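Local atomic coordinates of glycoside hydrolase family 31 (Kribbella flavida DSM 17836, PDB entry 5X3I), a protein that hydrolyses the alpha-1,3-glucosidic linkages of the cyclic tetrasaccharide cyclobis-(1-6)-alpha-nigerosyl, yielding isomaltose inside the cell. Residues Met224-Val229 against Ala555-Val560. The protein carries 1 engineered substitution. Residues are numbered along the deposited sequence; the frame is centred on the assembly and turned at random.
Sequences MPFAHV and ASCGIV
His228 makes the one hydrogen bond of this contact: its NE2 donates to Ser556 O, 2.9 Å away, at an N-H...O angle of 151°. The acceptor lies in the imidazole plane, whereas the donor is tilted 23° from the plane of the carbonyl. With CG anti to its own carbonyl carbon (chi1 -67°), the histidine reaches across to the end of helix 541-556, where backbone carbonyls commonly lack a donor from a following turn; Phe659 and Phe660 meet its ring edge-to-face. Were the imidazole cut back to an alanine, the buried Ser556 O would probably lose this donor and a gap would open beside both phenylalanines.

Sulfur and apolar groups fill the rest. Cysteine's short side chain sets the polarisable SG of Cys557 at the edge of the Phe226 ring, 3.8 Å from CD2, a sulfur-aromatic contact, while Phe284 stacks on the same ring. Met224, extended beyond CG, lays SD 3.9 Å from Cys557 CB and brings CE to 3.8 Å from Ile559 CD1, its unbranched thioether touching cysteine with sulfur and isoleucine with methyl.

A side chain at Gly558, with its positive phi, would collide with Cys557 O, so glycine suits the Schellman motif that ends the helix. Phe226 and His228 from strand 226-229, with Met224 from before the corner at Pro225, thus join the galactose mutarotase-like domain to the C-terminal end of a TIM-barrel helix and the loop after it, a family 31 interdomain contact away from the annotated catalytic residues.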
loop_
_atom_site.group_PDB
_atom_site.type_symbol
_atom_site.label_atom_id
_atom_site.label_comp_id
_atom_site.label_asym_id
_atom_site.label_seq_id
_atom_site.Cartn_x
_atom_site.Cartn_y
_atom_site.Cartn_z
ATOM N N MET A 224 2.535 7.418 5.839
ATOM C CA MET A 224 2.495 8.883 5.843
ATOM C C MET A 224 3.333 9.463 7.003
ATOM O O MET A 224 3.282 8.951 8.106
ATOM C CB MET A 224 1.066 9.412 5.974
ATOM C CG MET A 224 0.037 8.822 5.031
ATOM S SD MET A 224 -1.555 9.626 5.279
ATOM C CE MET A 224 -2.565 8.598 4.185
ATOM N N PRO A 225 4.041 10.576 6.768
ATOM C CA PRO A 225 4.803 11.189 7.867
ATOM C C PRO A 225 3.884 11.999 8.771
ATOM O O PRO A 225 4.011 13.210 8.861
ATOM C CB PRO A 225 5.796 12.086 7.140
ATOM C CG PRO A 225 5.098 12.466 5.876
ATOM C CD PRO A 225 4.257 11.274 5.492
ATOM N N PHE A 226 2.924 11.330 9.382
ATOM C CA PHE A 226 1.911 11.997 10.186
ATOM C C PHE A 226 1.466 11.059 11.283
ATOM O O PHE A 226 1.385 9.861 11.069
ATOM C CB PHE A 226 0.706 12.432 9.331
ATOM C CG PHE A 226 -0.565 12.629 10.132
ATOM C CD1 PHE A 226 -0.867 13.863 10.681
ATOM C CD2 PHE A 226 -1.431 11.573 10.363
ATOM C CE1 PHE A 226 -2.019 14.048 11.429
ATOM C CE2 PHE A 226 -2.587 11.755 11.118
ATOM C CZ PHE A 226 -2.874 12.992 11.652
ATOM N N ALA A 227 1.177 11.598 12.459
ATOM C CA ALA A 227 0.651 10.780 13.546
ATOM C C ALA A 227 -0.089 11.603 14.589
ATOM O O ALA A 227 0.156 12.795 14.742
ATOM C CB ALA A 227 1.769 10.012 14.214
ATOM N N HIS A 228 -0.960 10.932 15.331
ATOM C CA HIS A 228 -1.594 11.516 16.497
ATOM C C HIS A 228 -0.662 11.349 17.693
ATOM O O HIS A 228 -0.056 10.294 17.866
ATOM C CB HIS A 228 -2.938 10.837 16.801
ATOM C CG HIS A 228 -4.000 11.081 15.774
ATOM N ND1 HIS A 228 -4.957 12.062 15.910
ATOM C CD2 HIS A 228 -4.259 10.464 14.599
ATOM C CE1 HIS A 228 -5.754 12.047 14.859
ATOM N NE2 HIS A 228 -5.353 11.085 14.048
ATOM N N VAL A 229 -0.547 12.380 18.520
ATOM C CA VAL A 229 0.012 12.183 19.847
ATOM C C VAL A 229 -1.136 12.374 20.821
ATOM O O VAL A 229 -1.577 13.493 21.073
ATOM C CB VAL A 229 1.156 13.164 20.157
ATOM C CG1 VAL A 229 1.847 12.772 21.457
ATOM C CG2 VAL A 229 2.148 13.201 19.008
ATOM N N ALA A 555 -7.280 4.576 8.886
ATOM C CA ALA A 555 -8.422 5.430 9.201
ATOM C C ALA A 555 -8.021 6.632 10.059
ATOM O O ALA A 555 -8.518 7.729 9.863
ATOM C CB ALA A 555 -9.490 4.630 9.904
ATOM N N SER A 556 -7.123 6.414 11.016
ATOM C CA SER A 556 -6.664 7.514 11.869
ATOM C C SER A 556 -5.981 8.606 11.054
ATOM O O SER A 556 -5.862 9.737 11.504
ATOM C CB SER A 556 -5.714 7.005 12.948
ATOM O OG SER A 556 -6.347 6.084 13.802
ATOM N N CYS A 557 -5.504 8.237 9.872
ATOM C CA CYS A 557 -4.849 9.149 8.943
ATOM C C CYS A 557 -5.743 9.672 7.812
ATOM O O CYS A 557 -5.270 10.374 6.918
ATOM C CB CYS A 557 -3.599 8.466 8.383
ATOM S SG CYS A 557 -2.459 7.956 9.734
ATOM N N GLY A 558 -7.025 9.302 7.832
ATOM C CA GLY A 558 -7.974 9.833 6.873
ATOM C C GLY A 558 -8.274 8.944 5.673
ATOM O O GLY A 558 -8.891 9.399 4.706
ATOM N N ILE A 559 -7.876 7.676 5.747
ATOM C CA ILE A 559 -8.197 6.750 4.683
ATOM C C ILE A 559 -9.542 6.141 5.070
ATOM O O ILE A 559 -9.643 5.336 5.994
ATOM C CB ILE A 559 -7.139 5.645 4.506
ATOM C CG1 ILE A 559 -5.762 6.225 4.151
ATOM C CG2 ILE A 559 -7.603 4.612 3.458
ATOM C CD1 ILE A 559 -5.686 6.961 2.850
ATOM N N VAL A 560 -10.564 6.527 4.323
ATOM C CA VAL A 560 -11.950 6.223 4.675
ATOM C C VAL A 560 -12.370 4.862 4.128
ATOM O O VAL A 560 -12.801 3.988 4.877
ATOM C CB VAL A 560 -12.918 7.304 4.191
ATOM C CG1 VAL A 560 -14.354 6.921 4.535
ATOM C CG2 VAL A 560 -12.573 8.639 4.849
#